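Local coordinates for calcium binding protein (Fasciola hepatica, PDB 5FX0) that probably binds calcium as a whole protein, represented here by its dynein light chain-like domain, which pairs with a second copy, at residues M22-P25 / R26-E29; T31-F34 / K35-T39; E46-K49 / D50-Q53; K56-M59 / D60-G64. One frame throughout, in Å; residues are numbered along the deposited sequence.

Contact 1: M22-P25 / R26-E29; sequences MSVP and RQVE
Three backbone bonds of the i to i+4 kind tie Ser23-Pro25 to Gln27-Glu29, the straightest being Gln27 N to Ser23 O at 3.0 Å with an N-H...O angle of 169°, so regular helical turns begin directly after Ser23. That residue holds the N-cap position. Its OG, placed between backbone N and carbonyl carbon by a chi1 of 65°, turns back over the first turn and accepts a weak bond of 3.5 Å from Arg26 N; the same oxygen rests 3.4 Å from Arg26 CG. A second side chain also works at this helix start: Gln27 NE2 reaches past the cap to Met22 O at 2.8 Å, standing above the carbonyl plane and off its lone pairs. The extended Gln27 chain thus ties helix 24-40 to the connection leading in from strand 15-20, where Thr20 bonds to Met22 N. This is the N-terminus of the first of the two helices that the dynein light chain fold packs against its antiparallel sheet. On another side of the turn, Met22 bends at chi3 (83°) and brings CE to 3.6 Å from Arg26 CD, the two chains crossing at about a right angle. Arg26 CD, the atom Met22 touches, also packs on the Tyr63 ring of helix 48-63. Glu29 lays CG 3.5 Å from Pro25 O, while its OE1 bonds to Tyr63 OH on the neighbouring helix.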
# COMPACT_ATOMS: atom_id res chain seq x y z
N MET A 22 12.74 11.30 3.27
CA MET A 22 13.53 11.14 4.49
C MET A 22 14.96 11.60 4.29
O MET A 22 15.47 11.65 3.17
CB MET A 22 13.54 9.69 4.96
CG MET A 22 12.16 9.14 5.25
SD MET A 22 12.24 7.46 5.92
CE MET A 22 12.56 7.87 7.64
N SER A 23 15.61 11.90 5.41
CA SER A 23 16.99 12.34 5.39
C SER A 23 17.83 11.20 4.91
O SER A 23 17.45 10.04 5.11
CB SER A 23 17.44 12.75 6.79
OG SER A 23 17.45 11.64 7.68
N VAL A 24 18.97 11.51 4.31
CA VAL A 24 19.92 10.50 3.88
C VAL A 24 20.24 9.45 4.95
O VAL A 24 20.16 8.27 4.66
CB VAL A 24 21.22 11.11 3.34
CG1 VAL A 24 22.33 10.06 3.25
CG2 VAL A 24 20.97 11.74 1.98
N PRO A 25 20.63 9.87 6.17
CA PRO A 25 20.97 8.84 7.17
C PRO A 25 19.82 7.89 7.53
O PRO A 25 20.06 6.73 7.82
CB PRO A 25 21.40 9.65 8.41
CG PRO A 25 21.68 11.02 7.91
CD PRO A 25 20.80 11.23 6.71
N ARG A 26 18.58 8.38 7.50
CA ARG A 26 17.44 7.50 7.75
C ARG A 26 17.16 6.56 6.59
O ARG A 26 16.83 5.40 6.82
CB ARG A 26 16.21 8.30 8.07
CG ARG A 26 16.31 8.99 9.40
CD ARG A 26 14.96 9.57 9.77
NE ARG A 26 15.07 10.51 10.86
CZ ARG A 26 14.04 11.13 11.41
NH1 ARG A 26 12.80 10.91 10.99
NH2 ARG A 26 14.26 11.98 12.41
N GLN A 27 17.28 7.05 5.37
CA GLN A 27 17.17 6.20 4.18
C GLN A 27 18.10 5.01 4.30
O GLN A 27 17.69 3.90 4.03
CB GLN A 27 17.51 6.93 2.87
CG GLN A 27 16.61 8.10 2.50
CD GLN A 27 17.19 8.92 1.36
OE1 GLN A 27 17.62 8.37 0.34
NE2 GLN A 27 17.17 10.22 1.50
N VAL A 28 19.35 5.25 4.70
CA VAL A 28 20.33 4.18 4.85
C VAL A 28 19.88 3.18 5.94
O VAL A 28 19.88 2.00 5.69
CB VAL A 28 21.77 4.72 5.11
CG1 VAL A 28 22.76 3.59 5.46
CG2 VAL A 28 22.29 5.49 3.89
N GLU A 29 19.49 3.66 7.12
CA GLU A 29 19.04 2.76 8.21
C GLU A 29 17.85 1.91 7.82
O GLU A 29 17.84 0.70 8.05
CB GLU A 29 18.63 3.55 9.45
CG GLU A 29 19.77 4.20 10.20
CD GLU A 29 19.30 4.90 11.47
OE1 GLU A 29 18.22 5.55 11.45
OE2 GLU A 29 20.02 4.79 12.49

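Contact 2: T31-F34 / K35-T39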
# COMPACT_ATOMS: atom_id res chain seq x y z
N THR A 31 16.67 1.15 4.76
CA THR A 31 16.96 0.18 3.69
C THR A 31 17.87 -0.98 4.16
O THR A 31 17.60 -2.11 3.82
CB THR A 31 17.52 0.84 2.43
OG1 THR A 31 18.68 1.57 2.76
CG2 THR A 31 16.51 1.78 1.79
N GLU A 32 18.88 -0.72 4.98
CA GLU A 32 19.72 -1.82 5.52
C GLU A 32 18.90 -2.78 6.40
O GLU A 32 19.03 -4.00 6.28
CB GLU A 32 20.92 -1.31 6.32
CG GLU A 32 21.88 -0.38 5.58
CD GLU A 32 22.68 -1.01 4.46
OE1 GLU A 32 22.58 -2.24 4.21
OE2 GLU A 32 23.45 -0.25 3.83
N LYS A 33 18.03 -2.22 7.24
CA LYS A 33 17.06 -3.01 8.00
C LYS A 33 16.17 -3.89 7.11
O LYS A 33 16.01 -5.09 7.37
CB LYS A 33 16.18 -2.11 8.89
CG LYS A 33 15.24 -2.85 9.82
CD LYS A 33 16.00 -3.47 10.98
CE LYS A 33 15.16 -4.46 11.78
NZ LYS A 33 16.03 -5.55 12.33
N PHE A 34 15.61 -3.31 6.05
CA PHE A 34 14.80 -4.12 5.14
C PHE A 34 15.61 -5.28 4.53
O PHE A 34 15.10 -6.40 4.42
CB PHE A 34 14.22 -3.28 4.03
CG PHE A 34 13.20 -4.00 3.20
CD1 PHE A 34 11.91 -4.14 3.66
CD2 PHE A 34 13.53 -4.55 1.99
CE1 PHE A 34 10.95 -4.79 2.91
CE2 PHE A 34 12.57 -5.19 1.21
CZ PHE A 34 11.28 -5.31 1.68
N LYS A 35 16.83 -4.98 4.12
CA LYS A 35 17.78 -5.96 3.56
C LYS A 35 17.96 -7.15 4.52
O LYS A 35 17.86 -8.30 4.11
CB LYS A 35 19.13 -5.27 3.33
CG LYS A 35 19.96 -5.78 2.17
CD LYS A 35 21.17 -4.86 1.95
CE LYS A 35 22.05 -5.30 0.79
NZ LYS A 35 22.92 -6.46 1.14
N SER A 36 18.20 -6.87 5.80
CA SER A 36 18.50 -7.94 6.76
C SER A 36 17.24 -8.71 7.12
O SER A 36 17.30 -9.93 7.32
CB SER A 36 19.17 -7.39 8.03
OG SER A 36 18.21 -7.11 9.03
N LEU A 37 16.10 -8.01 7.19
CA LEU A 37 14.84 -8.67 7.48
C LEU A 37 14.42 -9.64 6.38
O LEU A 37 13.95 -10.75 6.68
CB LEU A 37 13.72 -7.67 7.75
CG LEU A 37 13.80 -6.86 9.05
CD1 LEU A 37 12.63 -5.90 9.07
CD2 LEU A 37 13.77 -7.76 10.27
N VAL A 38 14.60 -9.23 5.12
CA VAL A 38 14.19 -10.07 3.98
C VAL A 38 15.15 -11.25 3.82
O VAL A 38 14.73 -12.34 3.47
CB VAL A 38 14.11 -9.26 2.67
CG1 VAL A 38 13.76 -10.14 1.49
CG2 VAL A 38 13.06 -8.16 2.77
N THR A 39 16.43 -11.01 4.06
CA THR A 39 17.46 -12.01 3.92
C THR A 39 17.30 -13.09 4.97
O THR A 39 17.30 -14.26 4.63
CB THR A 39 18.84 -11.35 4.00
OG1 THR A 39 18.96 -10.44 2.91
CG2 THR A 39 19.95 -12.40 3.90
O HOH W 1 18.68 -6.58 11.34
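In the middle of helix 24-40, the first helix of the dynein light chain fold, Lys35 N bonds to Thr31 O at 3.0 Å, and the same i to i+4 pattern continues through Val38. The Lys35 side chain runs alongside Glu32, pointing the same way, with CD 3.7 Å from Glu32 OE1; the lysine NZ stays 5.2 Å from that oxygen, too far for a salt bridge. Ser36 follows, its N on Glu32 O. Leu37 comes next, with CG 3.3 Å from Lys33 O. Lys33 bends at chi2 (74°) and folds its aliphatic end back across the leucine, bringing CE to 3.9 Å from Leu37 CG, while NZ goes on to donate to a water. Val38 makes the apolar contact: with CG1 anti to its backbone N (chi1 177°), CG2 is left over one face of the Phe34 ring in a CH-pi contact, 3.6 Å from the ring centroid and 21° off the normal. Phe34 also meets Phe90 of the sheet edge-to-face and packs on Val51 of helix 48-63. At Thr39, OG1 and N reach Lys35 O from opposite faces of its carbonyl plane, the OG1 bond being 2.7 Å long.

Contact 3: E46-K49 / D50-Q53; sequences EEMK and DVAQ
Met48 curls its side chain alongside Val51, both pointing the same way, and sets CE 3.6 Å from Val51 CG2. Bends at chi2 (-62°) and chi3 produce this fold-back, since the methionine leaves its backbone directed away from 50-53. In the backbone, Glu47 O receives Val51 N at 3.2 Å, and Asp50 N weakly, while Ala52 N bonds to Met48 O at 2.7 Å. These bonds build the first turns of helix 48-63, the second helix of the dynein light chain fold. Val51 and Ala52 reach Ile71 of strand 67-72, and Val51 also meets Phe34 and Val38 of helix 24-40. Met48, Lys49, Ala52 and Gln53 pack on Trp77, Met78, His79 and His82 of the second subunit, so Ala52 serves both the domain interior and the dimer contact. Separately, Glu47 bends at chi2 and brings OE1 to 3.0 Å from Asp50 OD2, their carboxylate planes turned 47° apart. Both oxygens are acceptors, so the approach by itself offers no bond. Such closeness of like charges would be expected to raise the proton affinity of one carboxylate, although nearby His41, if protonated, could ease it.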
# COMPACT_ATOMS: atom_id res chain seq x y z
N GLU A 46 5.26 -15.92 1.60
CA GLU A 46 4.46 -16.10 2.82
C GLU A 46 5.13 -15.61 4.12
O GLU A 46 4.54 -15.71 5.20
CB GLU A 46 4.07 -17.57 2.99
CG GLU A 46 3.12 -18.08 1.93
CD GLU A 46 2.08 -19.03 2.49
OE1 GLU A 46 2.47 -20.03 3.14
OE2 GLU A 46 0.87 -18.78 2.28
N GLU A 47 6.36 -15.12 4.03
CA GLU A 47 7.05 -14.46 5.13
C GLU A 47 6.92 -12.92 5.13
O GLU A 47 7.37 -12.27 6.09
CB GLU A 47 8.54 -14.85 5.10
CG GLU A 47 8.83 -16.22 5.68
CD GLU A 47 8.39 -16.36 7.13
OE1 GLU A 47 8.48 -15.37 7.89
OE2 GLU A 47 7.94 -17.46 7.51
N MET A 48 6.30 -12.34 4.10
CA MET A 48 6.40 -10.89 3.88
C MET A 48 5.52 -10.07 4.84
O MET A 48 5.92 -8.99 5.29
CB MET A 48 6.15 -10.54 2.41
CG MET A 48 7.30 -10.88 1.48
SD MET A 48 8.85 -10.00 1.83
CE MET A 48 9.80 -11.31 2.61
N LYS A 49 4.35 -10.60 5.18
CA LYS A 49 3.55 -10.02 6.27
C LYS A 49 4.38 -9.82 7.55
O LYS A 49 4.22 -8.79 8.22
CB LYS A 49 2.29 -10.86 6.59
CG LYS A 49 1.01 -10.32 5.97
CD LYS A 49 -0.19 -11.15 6.39
CE LYS A 49 -1.43 -10.73 5.61
NZ LYS A 49 -2.61 -11.60 5.89
N ASP A 50 5.26 -10.77 7.88
CA ASP A 50 6.12 -10.64 9.07
C ASP A 50 7.17 -9.56 8.87
O ASP A 50 7.43 -8.76 9.77
CB ASP A 50 6.81 -11.96 9.43
CG ASP A 50 5.82 -13.10 9.68
OD1 ASP A 50 4.74 -12.83 10.26
OD2 ASP A 50 6.12 -14.25 9.29
N VAL A 51 7.77 -9.54 7.68
CA VAL A 51 8.71 -8.47 7.32
C VAL A 51 8.01 -7.10 7.40
O VAL A 51 8.57 -6.18 7.98
CB VAL A 51 9.34 -8.68 5.93
CG1 VAL A 51 10.20 -7.48 5.55
CG2 VAL A 51 10.14 -9.99 5.91
N ALA A 52 6.79 -7.00 6.87
CA ALA A 52 6.05 -5.73 6.93
C ALA A 52 5.80 -5.29 8.38
O ALA A 52 5.88 -4.09 8.72
CB ALA A 52 4.74 -5.82 6.16
N GLN A 53 5.54 -6.27 9.24
CA GLN A 53 5.30 -6.03 10.67
C GLN A 53 6.54 -5.54 11.39
O GLN A 53 6.49 -4.52 12.07
CB GLN A 53 4.78 -7.30 11.35
CG GLN A 53 4.17 -7.06 12.72
CD GLN A 53 3.94 -8.35 13.50
OE1 GLN A 53 3.94 -8.34 14.72
NE2 GLN A 53 3.77 -9.46 12.79

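Contact 4: K56-M59 / D60-G64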
# COMPACT_ATOMS: atom_id res chain seq x y z
N LYS A 56 7.49 -2.01 10.39
CA LYS A 56 6.62 -1.03 11.07
C LYS A 56 7.00 -0.83 12.55
O LYS A 56 6.99 0.29 13.02
CB LYS A 56 5.13 -1.37 10.89
CG LYS A 56 4.34 -1.49 12.19
CD LYS A 56 2.96 -0.89 12.10
CE LYS A 56 2.42 -0.53 13.48
NZ LYS A 56 2.01 0.90 13.52
N ASN A 57 7.31 -1.91 13.25
CA ASN A 57 7.75 -1.86 14.66
C ASN A 57 9.11 -1.19 14.84
O ASN A 57 9.26 -0.34 15.72
CB ASN A 57 7.79 -3.27 15.28
CG ASN A 57 6.40 -3.92 15.38
OD1 ASN A 57 5.38 -3.26 15.27
ND2 ASN A 57 6.37 -5.23 15.57
N TYR A 58 10.09 -1.55 14.01
CA TYR A 58 11.43 -0.92 14.04
C TYR A 58 11.34 0.60 13.88
O TYR A 58 12.01 1.35 14.59
CB TYR A 58 12.33 -1.52 12.96
CG TYR A 58 13.64 -0.79 12.70
CD1 TYR A 58 14.79 -1.04 13.47
CD2 TYR A 58 13.74 0.14 11.65
CE1 TYR A 58 15.98 -0.38 13.20
CE2 TYR A 58 14.93 0.81 11.39
CZ TYR A 58 16.05 0.54 12.15
OH TYR A 58 17.21 1.22 11.87
N MET A 59 10.48 1.05 12.98
CA MET A 59 10.36 2.46 12.71
C MET A 59 9.53 3.22 13.71
O MET A 59 9.81 4.38 13.95
CB MET A 59 9.81 2.64 11.31
CG MET A 59 10.79 2.07 10.31
SD MET A 59 10.56 2.84 8.72
CE MET A 59 9.00 2.11 8.25
N ASP A 60 8.50 2.59 14.25
CA ASP A 60 7.75 3.14 15.38
C ASP A 60 8.73 3.43 16.55
O ASP A 60 8.82 4.55 17.04
CB ASP A 60 6.60 2.18 15.83
CG ASP A 60 5.33 2.26 14.93
OD1 ASP A 60 5.14 3.19 14.13
OD2 ASP A 60 4.47 1.37 15.04
N GLU A 61 9.50 2.41 16.93
CA GLU A 61 10.48 2.50 18.02
C GLU A 61 11.60 3.51 17.77
O GLU A 61 12.00 4.23 18.69
CB GLU A 61 11.09 1.12 18.29
CG GLU A 61 10.12 0.10 18.87
CD GLU A 61 10.56 -1.34 18.63
OE1 GLU A 61 11.77 -1.59 18.45
OE2 GLU A 61 9.68 -2.23 18.60
N LYS A 62 12.10 3.57 16.54
CA LYS A 62 13.25 4.39 16.18
C LYS A 62 12.93 5.82 15.71
O LYS A 62 13.77 6.70 15.85
CB LYS A 62 14.08 3.67 15.12
CG LYS A 62 15.48 4.23 14.97
CD LYS A 62 16.39 3.27 14.23
CE LYS A 62 17.83 3.74 14.30
NZ LYS A 62 18.40 3.71 15.67
N TYR A 63 11.75 6.04 15.12
CA TYR A 63 11.34 7.39 14.65
C TYR A 63 9.99 7.85 15.21
O TYR A 63 9.45 8.87 14.74
CB TYR A 63 11.31 7.47 13.11
CG TYR A 63 12.53 6.88 12.44
CD1 TYR A 63 13.81 7.40 12.67
CD2 TYR A 63 12.42 5.77 11.60
CE1 TYR A 63 14.93 6.84 12.09
CE2 TYR A 63 13.53 5.21 11.01
CZ TYR A 63 14.79 5.74 11.25
OH TYR A 63 15.87 5.14 10.66
N GLY A 64 9.43 7.14 16.18
CA GLY A 64 8.12 7.49 16.68
C GLY A 64 6.98 7.04 15.79
O GLY A 64 7.15 6.86 14.60
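Lys56 NZ is held by two oxygens: Asp60 OD2 at 2.9 Å, in a salt bridge that uses the syn lone pair of that oxygen, and the backbone O of Trp67. The lysine chain crosses the aspartate obliquely, and its bends at chi2 and chi4 bring CE as well to 3.2 Å from OD2. Asp60 in turn accepts at OD1 from Trp67 N, so its carboxylate is fixed at both oxygens and fastens the helix to the start of strand 67-72. The bridge is therefore more than a surface ion pair, for Lys56 is buried and also packs on Phe80 of the second subunit. Four backbone bonds, from Asp60 N to Lys56 O through Tyr63 N to Met59 O (2.8 Å), carry the last turns of helix 48-63, the end from which the chain passes into strand 67-72, an outer strand of the domain's antiparallel sheet. The helix ends after Tyr63: Gly64 takes a positive phi of 78°, a backbone shape in which a CB would press on the preceding carbonyl oxygen. Along another side, Tyr58 and Lys62 lie side by side with the same heading, each with CG anti to its own backbone N (chi1 169° and -164°). Lys62 CD comes 3.2 Å from Tyr58 OH and 3.4 Å from CZ, meeting the ring obliquely. Farther round, Met59 CB lies 4.1 Å from Tyr63 CD2, and the Tyr63 side chain packs on Val30 of helix 24-40.

Contacts 1 and 2 follow one another on helix 24-40, and contacts 3 and 4 on helix 48-63. Contact 1 lies at the surface and is mostly polar, as suits a capped helix start, whereas the other three are partly buried. The two helices meet at several points: contacts 2 and 3 through apolar side chains, contacts 2 and 4 where Lys33 CD lies 3.7 Å from Tyr58 CD1, and contacts 1 and 4 by a polar touch between first helix start and second helix end. Contact 3 crowds two carboxylates together, while contact 4 pairs opposite charges in a salt bridge. Contacts 1 and 3 never touch, their centres about 22 Å apart. Contacts 3 and 4 alone reach the second subunit.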